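Long-range contacts in adenylyltransferase and sulfurtransferase uba4 (Chaetomium thermophilum, PDB 6YUB), which probably activates the C terminus of a ubiquitin-like sulfur carrier with ATP and passes sulfur to it for tRNA thiolation and molybdenum cofactor synthesis: residues A42-Q51 and K89-I100; I141-G149 and A281-L290. All blocks are in the same frame, centred on the assembly; numbering follows the deposited sequence. Where two conformers were deposited one is given.

Interaction 1: A42-Q51 and K89-I100; sequences AGGLGCPAAQ and KVDSLITHLIEI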
ATOM      1  N   ALA B  42       1.158 -17.223 -10.428  1.00 37.56           N
ATOM      2  CA  ALA B  42       0.537 -17.682  -9.192  1.00 41.48           C
ATOM      3  C   ALA B  42       1.454 -17.484  -7.989  1.00 40.12           C
ATOM      4  O   ALA B  42       1.524 -18.333  -7.097  1.00 37.53           O
ATOM      5  CB  ALA B  42       0.134 -19.152  -9.306  1.00 38.66           C
ATOM      6  N   GLY B  43       2.158 -16.353  -7.948  1.00 29.40           N
ATOM      7  CA  GLY B  43       3.088 -16.075  -6.870  1.00 31.73           C
ATOM      8  C   GLY B  43       2.694 -14.899  -5.997  1.00 32.25           C
ATOM      9  O   GLY B  43       1.532 -14.775  -5.596  1.00 30.07           O
ATOM     10  N   GLY B  44       3.655 -14.013  -5.712  1.00 37.40           N
ATOM     11  CA  GLY B  44       3.408 -12.936  -4.767  1.00 35.04           C
ATOM     12  C   GLY B  44       2.329 -11.977  -5.229  1.00 34.81           C
ATOM     13  O   GLY B  44       1.543 -11.471  -4.423  1.00 32.74           O
ATOM     14  N   LEU B  45       2.294 -11.690  -6.527  1.00 34.35           N
ATOM     15  CA  LEU B  45       1.236 -10.852  -7.072  1.00 37.97           C
ATOM     16  C   LEU B  45      -0.041 -11.654  -7.301  1.00 34.31           C
ATOM     17  O   LEU B  45      -1.142 -11.174  -7.008  1.00 33.58           O
ATOM     18  CB  LEU B  45       1.699 -10.206  -8.378  1.00 35.29           C
ATOM     19  CG  LEU B  45       2.778  -9.127  -8.266  1.00 38.30           C
ATOM     20  CD1 LEU B  45       3.399  -8.837  -9.624  1.00 33.57           C
ATOM     21  CD2 LEU B  45       2.197  -7.849  -7.656  1.00 38.58           C
ATOM     22  N   GLY B  46       0.091 -12.887  -7.789  1.00 33.36           N
ATOM     23  CA  GLY B  46      -1.075 -13.656  -8.180  1.00 32.31           C
ATOM     24  C   GLY B  46      -1.904 -14.170  -7.016  1.00 29.58           C
ATOM     25  O   GLY B  46      -3.127 -14.285  -7.131  1.00 29.17           O
ATOM     26  N   CYS B  47      -1.260 -14.502  -5.898  1.00 31.02           N
ATOM     27  CA  CYS B  47      -2.006 -15.072  -4.773  1.00 36.30           C
ATOM     28  C   CYS B  47      -3.010 -14.088  -4.190  1.00 33.71           C
ATOM     29  O   CYS B  47      -4.201 -14.448  -4.089  1.00 28.97           O
ATOM     30  CB  CYS B  47      -1.028 -15.554  -3.691  1.00 34.57           C
ATOM     31  SG  CYS B  47      -0.149 -17.079  -4.114  1.00 43.82           S
ATOM     32  N   PRO B  48      -2.629 -12.869  -3.796  1.00 34.53           N
ATOM     33  CA  PRO B  48      -3.637 -11.938  -3.263  1.00 34.07           C
ATOM     34  C   PRO B  48      -4.683 -11.538  -4.288  1.00 34.21           C
ATOM     35  O   PRO B  48      -5.865 -11.409  -3.947  1.00 32.87           O
ATOM     36  CB  PRO B  48      -2.796 -10.737  -2.794  1.00 32.96           C
ATOM     37  CG  PRO B  48      -1.487 -10.864  -3.519  1.00 34.34           C
ATOM     38  CD  PRO B  48      -1.258 -12.339  -3.684  1.00 33.23           C
ATOM     39  N   ALA B  49      -4.286 -11.323  -5.541  1.00 38.08           N
ATOM     40  CA  ALA B  49      -5.267 -11.005  -6.572  1.00 33.44           C
ATOM     41  C   ALA B  49      -6.312 -12.112  -6.675  1.00 31.01           C
ATOM     42  O   ALA B  49      -7.521 -11.851  -6.645  1.00 24.79           O
ATOM     43  CB  ALA B  49      -4.566 -10.789  -7.913  1.00 31.25           C
ATOM     44  N   ALA B  50      -5.858 -13.363  -6.783  1.00 29.59           N
ATOM     45  CA  ALA B  50      -6.793 -14.476  -6.906  1.00 33.56           C
ATOM     46  C   ALA B  50      -7.710 -14.571  -5.692  1.00 29.70           C
ATOM     47  O   ALA B  50      -8.922 -14.768  -5.839  1.00 32.08           O
ATOM     48  CB  ALA B  50      -6.027 -15.788  -7.099  1.00 32.70           C
ATOM     49  N   GLN B  51      -7.156 -14.410  -4.489  1.00 27.28           N
ATOM     50  CA  GLN B  51      -7.954 -14.573  -3.276  1.00 32.73           C
ATOM     51  C   GLN B  51      -9.165 -13.648  -3.279  1.00 27.70           C
ATOM     52  O   GLN B  51     -10.280 -14.067  -2.954  1.00 24.40           O
ATOM     53  CB  GLN B  51      -7.089 -14.317  -2.038  1.00 33.97           C
ATOM     54  CG  GLN B  51      -6.173 -15.477  -1.664  1.00 35.87           C
ATOM     55  CD  GLN B  51      -5.343 -15.184  -0.426  1.00 38.27           C
ATOM     56  OE1 GLN B  51      -5.592 -15.734   0.649  1.00 38.75           O
ATOM     57  NE2 GLN B  51      -4.356 -14.309  -0.570  1.00 34.39           N
ATOM     58  N   LYS B  89       2.217 -24.462  -8.360  1.00 35.45           N
ATOM     59  CA  LYS B  89       1.625 -23.276  -7.753  1.00 33.94           C
ATOM     60  C   LYS B  89       0.156 -23.140  -8.127  1.00 36.70           C
ATOM     61  O   LYS B  89      -0.684 -22.846  -7.264  1.00 34.79           O
ATOM     62  CB  LYS B  89       2.401 -22.031  -8.181  1.00 37.93           C
ATOM     63  CG  LYS B  89       3.806 -21.940  -7.594  1.00 39.01           C
ATOM     64  CD  LYS B  89       4.294 -20.497  -7.542  1.00 42.14           C
ATOM     65  CE  LYS B  89       4.988 -20.085  -8.823  1.00 40.99           C
ATOM     66  NZ  LYS B  89       5.076 -18.598  -8.951  1.00 42.03           N
ATOM     67  N   VAL B  90      -0.180 -23.371  -9.397  1.00 32.78           N
ATOM     68  CA  VAL B  90      -1.556 -23.207  -9.848  1.00 34.89           C
ATOM     69  C   VAL B  90      -2.494 -24.120  -9.066  1.00 43.32           C
ATOM     70  O   VAL B  90      -3.604 -23.716  -8.689  1.00 36.39           O
ATOM     71  CB  VAL B  90      -1.648 -23.458 -11.365  1.00 37.72           C
ATOM     72  CG1 VAL B  90      -1.213 -24.874 -11.711  1.00 43.94           C
ATOM     73  CG2 VAL B  90      -3.058 -23.193 -11.859  1.00 40.76           C
ATOM     74  N   ASP B  91      -2.069 -25.364  -8.809  1.00 34.91           N
ATOM     75  CA  ASP B  91      -2.915 -26.299  -8.078  1.00 38.16           C
ATOM     76  C   ASP B  91      -2.982 -25.945  -6.596  1.00 34.52           C
ATOM     77  O   ASP B  91      -4.045 -26.053  -5.974  1.00 31.40           O
ATOM     78  CB  ASP B  91      -2.398 -27.728  -8.261  1.00 39.03           C
ATOM     79  CG  ASP B  91      -2.662 -28.274  -9.651  1.00 43.62           C
ATOM     80  OD1 ASP B  91      -3.774 -28.053 -10.181  1.00 45.67           O
ATOM     81  OD2 ASP B  91      -1.761 -28.924 -10.219  1.00 45.12           O
ATOM     82  N   SER B  92      -1.856 -25.530  -6.008  1.00 30.33           N
ATOM     83  CA  SER B  92      -1.854 -25.146  -4.601  1.00 26.79           C
ATOM     84  C   SER B  92      -2.697 -23.897  -4.372  1.00 28.71           C
ATOM     85  O   SER B  92      -3.385 -23.787  -3.351  1.00 36.44           O
ATOM     86  CB  SER B  92      -0.419 -24.916  -4.128  1.00 27.57           C
ATOM     87  OG  SER B  92      -0.386 -24.396  -2.816  1.00 27.80           O
ATOM     88  N   LEU B  93      -2.649 -22.944  -5.306  1.00 29.60           N
ATOM     89  CA  LEU B  93      -3.429 -21.725  -5.165  1.00 29.47           C
ATOM     90  C   LEU B  93      -4.918 -22.002  -5.304  1.00 33.19           C
ATOM     91  O   LEU B  93      -5.725 -21.477  -4.521  1.00 25.73           O
ATOM     92  CB  LEU B  93      -2.981 -20.699  -6.206  1.00 24.98           C
ATOM     93  CG  LEU B  93      -3.833 -19.439  -6.329  1.00 29.56           C
ATOM     94  CD1 LEU B  93      -4.019 -18.788  -4.976  1.00 28.37           C
ATOM     95  CD2 LEU B  93      -3.197 -18.453  -7.318  1.00 26.83           C
ATOM     96  N   ILE B  94      -5.300 -22.816  -6.293  1.00 26.87           N
ATOM     97  CA  ILE B  94      -6.707 -23.136  -6.489  1.00 34.92           C
ATOM     98  C   ILE B  94      -7.258 -23.910  -5.296  1.00 35.79           C
ATOM     99  O   ILE B  94      -8.445 -23.790  -4.965  1.00 36.99           O
ATOM    100  CB  ILE B  94      -6.898 -23.915  -7.805  1.00 35.94           C
ATOM    101  CG1 ILE B  94      -6.687 -22.974  -8.990  1.00 34.09           C
ATOM    102  CG2 ILE B  94      -8.275 -24.570  -7.849  1.00 33.62           C
ATOM    103  CD1 ILE B  94      -6.560 -23.667 -10.332  1.00 35.70           C
ATOM    104  N   THR B  95      -6.416 -24.695  -4.623  1.00 29.79           N
ATOM    105  CA  THR B  95      -6.868 -25.390  -3.423  1.00 36.72           C
ATOM    106  C   THR B  95      -7.365 -24.392  -2.381  1.00 34.70           C
ATOM    107  O   THR B  95      -8.398 -24.616  -1.741  1.00 30.50           O
ATOM    108  CB  THR B  95      -5.744 -26.249  -2.841  1.00 31.54           C
ATOM    109  OG1 THR B  95      -5.417 -27.302  -3.753  1.00 40.05           O
ATOM    110  CG2 THR B  95      -6.168 -26.848  -1.505  1.00 34.95           C
ATOM    111  N   HIS B  96      -6.648 -23.278  -2.210  1.00 38.51           N
ATOM    112  CA  HIS B  96      -7.053 -22.259  -1.248  1.00 33.53           C
ATOM    113  C   HIS B  96      -8.221 -21.430  -1.769  1.00 29.93           C
ATOM    114  O   HIS B  96      -9.094 -21.029  -0.993  1.00 31.89           O
ATOM    115  CB  HIS B  96      -5.862 -21.358  -0.917  1.00 34.36           C
ATOM    116  CG  HIS B  96      -6.187 -20.244   0.030  1.00 31.75           C
ATOM    117  ND1 HIS B  96      -6.703 -20.463   1.289  1.00 34.41           N
ATOM    118  CD2 HIS B  96      -6.061 -18.901  -0.099  1.00 32.45           C
ATOM    119  CE1 HIS B  96      -6.883 -19.301   1.895  1.00 36.86           C
ATOM    120  NE2 HIS B  96      -6.496 -18.340   1.076  1.00 37.01           N
ATOM    121  N   LEU B  97      -8.258 -21.159  -3.073  1.00 34.26           N
ATOM    122  CA  LEU B  97      -9.395 -20.434  -3.633  1.00 35.87           C
ATOM    123  C   LEU B  97     -10.684 -21.222  -3.445  1.00 27.76           C
ATOM    124  O   LEU B  97     -11.717 -20.660  -3.072  1.00 28.08           O
ATOM    125  CB  LEU B  97      -9.158 -20.138  -5.114  1.00 30.38           C
ATOM    126  CG  LEU B  97      -7.919 -19.308  -5.451  1.00 32.26           C
ATOM    127  CD1 LEU B  97      -7.811 -19.104  -6.961  1.00 33.85           C
ATOM    128  CD2 LEU B  97      -7.925 -17.968  -4.735  1.00 32.72           C
ATOM    129  N   ILE B  98     -10.643 -22.532  -3.703  1.00 35.35           N
ATOM    130  CA  ILE B  98     -11.819 -23.371  -3.495  1.00 29.96           C
ATOM    131  C   ILE B  98     -12.264 -23.313  -2.038  1.00 34.93           C
ATOM    132  O   ILE B  98     -13.462 -23.338  -1.741  1.00 32.45           O
ATOM    133  CB  ILE B  98     -11.528 -24.812  -3.952  1.00 30.08           C
ATOM    134  CG1 ILE B  98     -11.470 -24.861  -5.484  1.00 29.35           C
ATOM    135  CG2 ILE B  98     -12.580 -25.775  -3.411  1.00 27.19           C
ATOM    136  CD1 ILE B  98     -10.894 -26.141  -6.037  1.00 31.01           C
ATOM    137  N   GLU B  99     -11.308 -23.222  -1.109  1.00 35.83           N
ATOM    138  CA  GLU B  99     -11.663 -23.036   0.292  1.00 38.86           C
ATOM    139  C   GLU B  99     -12.415 -21.730   0.498  1.00 38.65           C
ATOM    140  O   GLU B  99     -13.430 -21.693   1.207  1.00 34.15           O
ATOM    141  CB  GLU B  99     -10.407 -23.065   1.163  1.00 42.73           C
ATOM    142  CG  GLU B  99      -9.765 -24.438   1.299  1.00 41.86           C
ATOM    143  CD  GLU B  99      -8.578 -24.428   2.246  1.00 45.87           C
ATOM    144  OE1 GLU B  99      -7.849 -23.417   2.277  1.00 46.81           O
ATOM    145  OE2 GLU B  99      -8.380 -25.428   2.969  1.00 54.37           O
ATOM    146  N   ILE B 100     -11.930 -20.642  -0.117  1.00 31.07           N
ATOM    147  CA  ILE B 100     -12.556 -19.338   0.056  1.00 25.25           C
ATOM    148  C   ILE B 100     -13.961 -19.341  -0.532  1.00 28.15           C
ATOM    149  O   ILE B 100     -14.914 -18.833   0.076  1.00 25.08           O
ATOM    150  CB  ILE B 100     -11.688 -18.242  -0.589  1.00 34.41           C
ATOM    151  CG1 ILE B 100     -10.354 -18.115   0.147  1.00 31.87           C
ATOM    152  CG2 ILE B 100     -12.440 -16.907  -0.612  1.00 26.89           C
ATOM    153  CD1 ILE B 100      -9.372 -17.189  -0.544  1.00 30.79           C
TER

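Interaction 2: I141-G149 and A281-L290; sequences ISDVCVLLG and ACGENSTLTL. With ZN (zinc ion), chain E.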
ATOM      1  N   ILE B 141       2.799  -9.780 -22.924  1.00 31.18           N
ATOM      2  CA  ILE B 141       1.381  -9.736 -22.577  1.00 29.01           C
ATOM      3  C   ILE B 141       0.746  -8.452 -23.097  1.00 28.07           C
ATOM      4  O   ILE B 141      -0.341  -8.474 -23.687  1.00 32.24           O
ATOM      5  CB  ILE B 141       1.207  -9.895 -21.054  1.00 31.23           C
ATOM      6  CG1 ILE B 141       1.643 -11.298 -20.621  1.00 31.03           C
ATOM      7  CG2 ILE B 141      -0.235  -9.648 -20.650  1.00 32.99           C
ATOM      8  CD1 ILE B 141       1.954 -11.418 -19.135  1.00 35.67           C
ATOM      9  N   SER B 142       1.418  -7.317 -22.910  1.00 27.12           N
ATOM     10  CA  SER B 142       0.908  -6.063 -23.459  1.00 29.90           C
ATOM     11  C   SER B 142       0.669  -6.178 -24.961  1.00 31.95           C
ATOM     12  O   SER B 142      -0.419  -5.861 -25.460  1.00 28.41           O
ATOM     13  CB  SER B 142       1.883  -4.927 -23.154  1.00 32.35           C
ATOM     14  OG  SER B 142       1.283  -3.665 -23.375  1.00 31.26           O
ATOM     15  N   ASP B 143       1.679  -6.641 -25.701  1.00 32.60           N
ATOM     16  CA  ASP B 143       1.533  -6.792 -27.145  1.00 30.60           C
ATOM     17  C   ASP B 143       0.305  -7.623 -27.494  1.00 33.24           C
ATOM     18  O   ASP B 143      -0.538  -7.202 -28.296  1.00 32.51           O
ATOM     19  CB  ASP B 143       2.803  -7.417 -27.725  1.00 31.99           C
ATOM     20  CG  ASP B 143       3.993  -6.473 -27.668  1.00 40.80           C
ATOM     21  OD1 ASP B 143       3.792  -5.282 -27.331  1.00 40.88           O
ATOM     22  OD2 ASP B 143       5.125  -6.915 -27.955  1.00 42.46           O
ATOM     23  N   VAL B 144       0.171  -8.803 -26.877  1.00 28.31           N
ATOM     24  CA  VAL B 144      -0.935  -9.694 -27.206  1.00 27.46           C
ATOM     25  C   VAL B 144      -2.270  -9.062 -26.830  1.00 28.93           C
ATOM     26  O   VAL B 144      -3.259  -9.180 -27.565  1.00 30.08           O
ATOM     27  CB  VAL B 144      -0.734 -11.056 -26.512  1.00 33.79           C
ATOM     28  CG1 VAL B 144      -1.971 -11.926 -26.661  1.00 31.07           C
ATOM     29  CG2 VAL B 144       0.492 -11.757 -27.075  1.00 27.19           C
ATOM     30  N   CYS B 145      -2.326  -8.384 -25.682  1.00 31.60           N
ATOM     31  CA  CYS B 145      -3.556  -7.701 -25.294  1.00 34.09           C
ATOM     32  C   CYS B 145      -3.947  -6.644 -26.319  1.00 33.25           C
ATOM     33  O   CYS B 145      -5.130  -6.493 -26.649  1.00 30.67           O
ATOM     34  CB  CYS B 145      -3.388  -7.075 -23.911  1.00 35.21           C
ATOM     35  SG  CYS B 145      -3.446  -8.293 -22.580  1.00 36.39           S
ATOM     36  N   VAL B 146      -2.966  -5.897 -26.833  1.00 35.51           N
ATOM     37  CA  VAL B 146      -3.259  -4.918 -27.872  1.00 32.66           C
ATOM     38  C   VAL B 146      -3.821  -5.603 -29.106  1.00 36.94           C
ATOM     39  O   VAL B 146      -4.814  -5.145 -29.690  1.00 37.93           O
ATOM     40  CB  VAL B 146      -1.992  -4.102 -28.199  1.00 35.55           C
ATOM     41  CG1 VAL B 146      -2.136  -3.417 -29.548  1.00 37.49           C
ATOM     42  CG2 VAL B 146      -1.724  -3.090 -27.095  1.00 37.98           C
ATOM     43  N   LEU B 147      -3.209  -6.714 -29.522  1.00 34.19           N
ATOM     44  CA  LEU B 147      -3.620  -7.354 -30.762  1.00 36.98           C
ATOM     45  C   LEU B 147      -4.972  -8.043 -30.628  1.00 37.76           C
ATOM     46  O   LEU B 147      -5.741  -8.083 -31.596  1.00 37.78           O
ATOM     47  CB  LEU B 147      -2.559  -8.356 -31.213  1.00 43.51           C
ATOM     48  CG  LEU B 147      -1.205  -7.782 -31.626  1.00 41.17           C
ATOM     49  CD1 LEU B 147      -0.241  -8.904 -31.986  1.00 44.15           C
ATOM     50  CD2 LEU B 147      -1.353  -6.812 -32.789  1.00 47.17           C
ATOM     51  N   LEU B 148      -5.285  -8.586 -29.448  1.00 34.77           N
ATOM     52  CA  LEU B 148      -6.544  -9.278 -29.231  1.00 32.68           C
ATOM     53  C   LEU B 148      -7.594  -8.401 -28.561  1.00 38.37           C
ATOM     54  O   LEU B 148      -8.668  -8.898 -28.206  1.00 41.35           O
ATOM     55  CB  LEU B 148      -6.313 -10.548 -28.402  1.00 38.27           C
ATOM     56  CG  LEU B 148      -5.464 -11.636 -29.069  1.00 36.05           C
ATOM     57  CD1 LEU B 148      -5.263 -12.812 -28.126  1.00 39.10           C
ATOM     58  CD2 LEU B 148      -6.096 -12.098 -30.379  1.00 36.81           C
ATOM     59  N   GLY B 149      -7.312  -7.116 -28.374  1.00 33.40           N
ATOM     60  CA  GLY B 149      -8.289  -6.201 -27.815  1.00 32.20           C
ATOM     61  C   GLY B 149      -8.722  -6.538 -26.402  1.00 33.82           C
ATOM     62  O   GLY B 149      -9.912  -6.740 -26.149  1.00 35.82           O
ATOM     63  N   ALA B 281       3.956  -1.082 -31.014  1.00 33.37           N
ATOM     64  CA  ALA B 281       2.925  -2.108 -30.927  1.00 34.23           C
ATOM     65  C   ALA B 281       1.537  -1.610 -31.316  1.00 40.25           C
ATOM     66  O   ALA B 281       0.866  -2.243 -32.138  1.00 34.59           O
ATOM     67  CB  ALA B 281       2.885  -2.682 -29.501  1.00 37.03           C
ATOM     68  N   CYS B 282       1.081  -0.499 -30.728  1.00 42.86           N
ATOM     69  CA  CYS B 282      -0.273  -0.013 -30.949  1.00 44.25           C
ATOM     70  C   CYS B 282      -0.331   1.239 -31.811  1.00 44.58           C
ATOM     71  O   CYS B 282      -1.429   1.726 -32.098  1.00 45.80           O
ATOM     72  CB  CYS B 282      -0.964   0.257 -29.602  1.00 43.75           C
ATOM     73  SG  CYS B 282      -0.147   1.474 -28.526  0.97 34.90           S
ATOM     74  N   GLY B 283       0.809   1.763 -32.248  1.00 47.32           N
ATOM     75  CA  GLY B 283       0.842   3.006 -32.982  1.00 49.63           C
ATOM     76  C   GLY B 283       0.482   2.850 -34.446  1.00 52.40           C
ATOM     77  O   GLY B 283       0.152   1.771 -34.937  1.00 44.41           O
ATOM     78  N   GLU B 284       0.553   3.977 -35.153  1.00 49.06           N
ATOM     79  CA  GLU B 284       0.287   3.992 -36.585  1.00 56.78           C
ATOM     80  C   GLU B 284       1.339   3.176 -37.325  1.00 57.22           C
ATOM     81  O   GLU B 284       2.515   3.163 -36.951  1.00 58.90           O
ATOM     82  CB  GLU B 284       0.275   5.435 -37.094  1.00 61.02           C
ATOM     83  CG  GLU B 284      -0.382   5.633 -38.450  1.00 66.49           C
ATOM     84  CD  GLU B 284      -0.552   7.102 -38.799  1.00 72.90           C
ATOM     85  OE1 GLU B 284       0.417   7.875 -38.623  1.00 72.65           O
ATOM     86  OE2 GLU B 284      -1.658   7.486 -39.236  1.00 76.12           O
ATOM     87  N   ASN B 285       0.904   2.484 -38.375  1.00 54.36           N
ATOM     88  CA  ASN B 285       1.801   1.707 -39.232  1.00 58.88           C
ATOM     89  C   ASN B 285       2.523   0.607 -38.459  1.00 54.00           C
ATOM     90  O   ASN B 285       3.611   0.170 -38.851  1.00 52.32           O
ATOM     91  CB  ASN B 285       2.825   2.613 -39.924  1.00 53.38           C
ATOM     92  CG  ASN B 285       2.176   3.687 -40.763  1.00 58.16           C
ATOM     93  OD1 ASN B 285       1.173   3.441 -41.432  1.00 64.42           O
ATOM     94  ND2 ASN B 285       2.741   4.891 -40.728  1.00 58.56           N
ATOM     95  N   SER B 286       1.934   0.151 -37.357  1.00 46.68           N
ATOM     96  CA  SER B 286       2.534  -0.936 -36.598  1.00 41.58           C
ATOM     97  C   SER B 286       2.683  -2.171 -37.479  1.00 42.30           C
ATOM     98  O   SER B 286       1.788  -2.512 -38.256  1.00 43.77           O
ATOM     99  CB  SER B 286       1.685  -1.266 -35.370  1.00 42.88           C
ATOM    100  OG  SER B 286       2.326  -2.236 -34.566  1.00 37.65           O
ATOM    101  N   THR B 287       3.828  -2.836 -37.359  1.00 46.81           N
ATOM    102  CA  THR B 287       4.081  -4.088 -38.061  1.00 50.18           C
ATOM    103  C   THR B 287       4.073  -5.287 -37.117  1.00 49.13           C
ATOM    104  O   THR B 287       4.396  -6.403 -37.540  1.00 45.43           O
ATOM    105  CB  THR B 287       5.411  -4.015 -38.815  1.00 52.38           C
ATOM    106  OG1 THR B 287       6.427  -3.494 -37.950  1.00 52.01           O
ATOM    107  CG2 THR B 287       5.275  -3.123 -40.041  1.00 54.65           C
ATOM    108  N   LEU B 288       3.722  -5.079 -35.850  1.00 44.76           N
ATOM    109  CA  LEU B 288       3.565  -6.182 -34.915  1.00 46.53           C
ATOM    110  C   LEU B 288       2.331  -6.994 -35.286  1.00 42.21           C
ATOM    111  O   LEU B 288       1.264  -6.436 -35.559  1.00 38.25           O
ATOM    112  CB  LEU B 288       3.446  -5.646 -33.491  1.00 47.36           C
ATOM    113  CG  LEU B 288       2.950  -6.594 -32.399  1.00 47.33           C
ATOM    114  CD1 LEU B 288       3.981  -7.664 -32.089  1.00 49.82           C
ATOM    115  CD2 LEU B 288       2.590  -5.807 -31.141  1.00 46.95           C
ATOM    116  N   THR B 289       2.479  -8.319 -35.297  1.00 44.20           N
ATOM    117  CA  THR B 289       1.390  -9.208 -35.660  1.00 41.22           C
ATOM    118  C   THR B 289       1.425 -10.442 -34.770  1.00 35.95           C
ATOM    119  O   THR B 289       2.443 -10.759 -34.153  1.00 31.90           O
ATOM    120  CB  THR B 289       1.465  -9.636 -37.137  1.00 46.40           C
ATOM    121  OG1 THR B 289       2.613 -10.472 -37.337  1.00 47.20           O
ATOM    122  CG2 THR B 289       1.564  -8.420 -38.050  1.00 45.78           C
ATOM    123  N   LEU B 290       0.289 -11.143 -34.716  1.00 33.79           N
ATOM    124  CA  LEU B 290       0.221 -12.391 -33.960  1.00 34.86           C
ATOM    125  C   LEU B 290       1.123 -13.456 -34.573  1.00 36.02           C
ATOM    126  O   LEU B 290       1.773 -14.218 -33.847  1.00 31.52           O
ATOM    127  CB  LEU B 290      -1.223 -12.882 -33.895  1.00 33.83           C
ATOM    128  CG  LEU B 290      -2.174 -11.995 -33.085  1.00 34.06           C
ATOM    129  CD1 LEU B 290      -3.624 -12.333 -33.381  1.00 36.40           C
ATOM    130  CD2 LEU B 290      -1.885 -12.128 -31.599  1.00 32.39           C
TER
HETATM  131 ZN    ZN E 401       1.625   1.286 -27.228  1.00 38.87          ZN

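Interaction 1: A42-Q51 and K89-I100
The amide oxygen OE1 of Gln-51 takes a hydrogen bond from His-96 NE2 (2.8 Å) and another from a polar side chain of the other protein chain. The His-96 bond is bent (137° at the hydrogen): OE1 lies at the ring edge, close to the ring plane, but NE2 is tilted out of the carbonyl plane, and amide and ring stand 58° apart. On the far edge ND1 makes a weak bond to Glu-99 OE1, Ile-100 CG1 covers one ring face near its rim, and a side chain of the other protein chain stacks on the ring. A leucine in place of Gln-51 would probably leave His-96 NE2 and the partner from the other protein chain without their shared acceptor. Toward the N-terminal ends, helices 46-51 and 89-100 run the same way at a shallow angle, their axes 10.3 Å apart. With CG trans to its backbone N (chi1 171°), Leu-93 sets CD2 between two methyl groups, Ala-42 CB and Ala-50 CB, each 3.9 Å away. Leu-97 CD2 lies 3.5 Å from Ala-50 O. At the first turn Lys-89 passes its CD over Ala-42 O (3.5 Å), then bends to bring NZ to a salt bridge with Asp-65, whose OD2 also accepts Ala-42 N. Lys-89 NZ lies 3.8 Å from Gly-43 N, close against the glycine-rich turn, which is consistent with a Rossmann-type nucleotide site; Gly-44, Asp-65 and Lys-89 are predicted ATP ligands. The chemistry is thus divided: charge beside the probable nucleotide pocket, aliphatic packing midway, and a buried amide-imidazole pair where the other protein chain packs on it.

Interaction 2: I141-G149 and A281-L290
Val-146 on helix 135-148 rests CG1 on Cys-282 CB (3.9 Å), placing the helix beside the four-cysteine zinc site built from two CxxC pairs. Cys-282 SG binds the zinc ion at 2.2 Å, and Cys-184, Cys-187 and Cys-279 complete the site. Val-146 also touches Cys-184, so one valine packs against members of both cysteine pairs. A turn earlier, Asp-143 turns OD1 almost into line with its CA, eclipsing it, where OD1 lies 3.5 Å from Ala-281 CB. Its OD2 is held by a salt bridge to Arg-186 and a hydrogen bond to Tyr-300, which should fix the rotation of the group and compensate its charge. Leu-288 crosses this side chain at about a right angle, its CD2 lying 3.8 Å from Asp-143 CB; that branch reaches the helix because CG is turned trans to the backbone N (chi1 166°). Leu-147 fills the middle of the contact. Its CG lies opposite the carbonyl carbon (chi1 -66°) and its two methyls lie side by side along the 288-290 backbone: CD2 comes to 3.8 Å from Leu-288 O, and CD1 to 3.6 Å from Leu-290 N. Leu-288 O and Ala-281 O both accept Gln-174 NE2, which ties the two ends of the 281-290 loop together, while Thr-289 caps helix 290-294 by bonding Gly-292 N. The helix 135-148 ends in a Schellman motif at Gly-149. Leu-290 spreads both its methyls over that last turn, CD2 against Leu-147 and CD1 3.9 Å from Leu-148 CD2.

Overall arrangement
This chain is the N-terminal adenylyltransferase (ThiF/MoeB-type) part, without the rhodanese part. From the N terminus, strand 36-40 runs into the glycine-rich turn and helix 46-56; strand 60-64 and several predicted ATP-binding residues follow before helix 89-100 returns beside that helix. Interaction 1 closes a 37-residue loop within the parallel, Rossmann-like half of the sheet. It is complete before interaction 2 opens, and the two neither nest nor cross. Interaction 2 closes an excursion of 131 residues, which holds strands 152-158 to 267-271, helix 208-228 and three of the four zinc cysteines (the fourth, Cys-282, lies in the closing segment), and joins helix 135-148 to the C-terminal segment. The centres of interactions 1 and 2 lie about 30 Å apart.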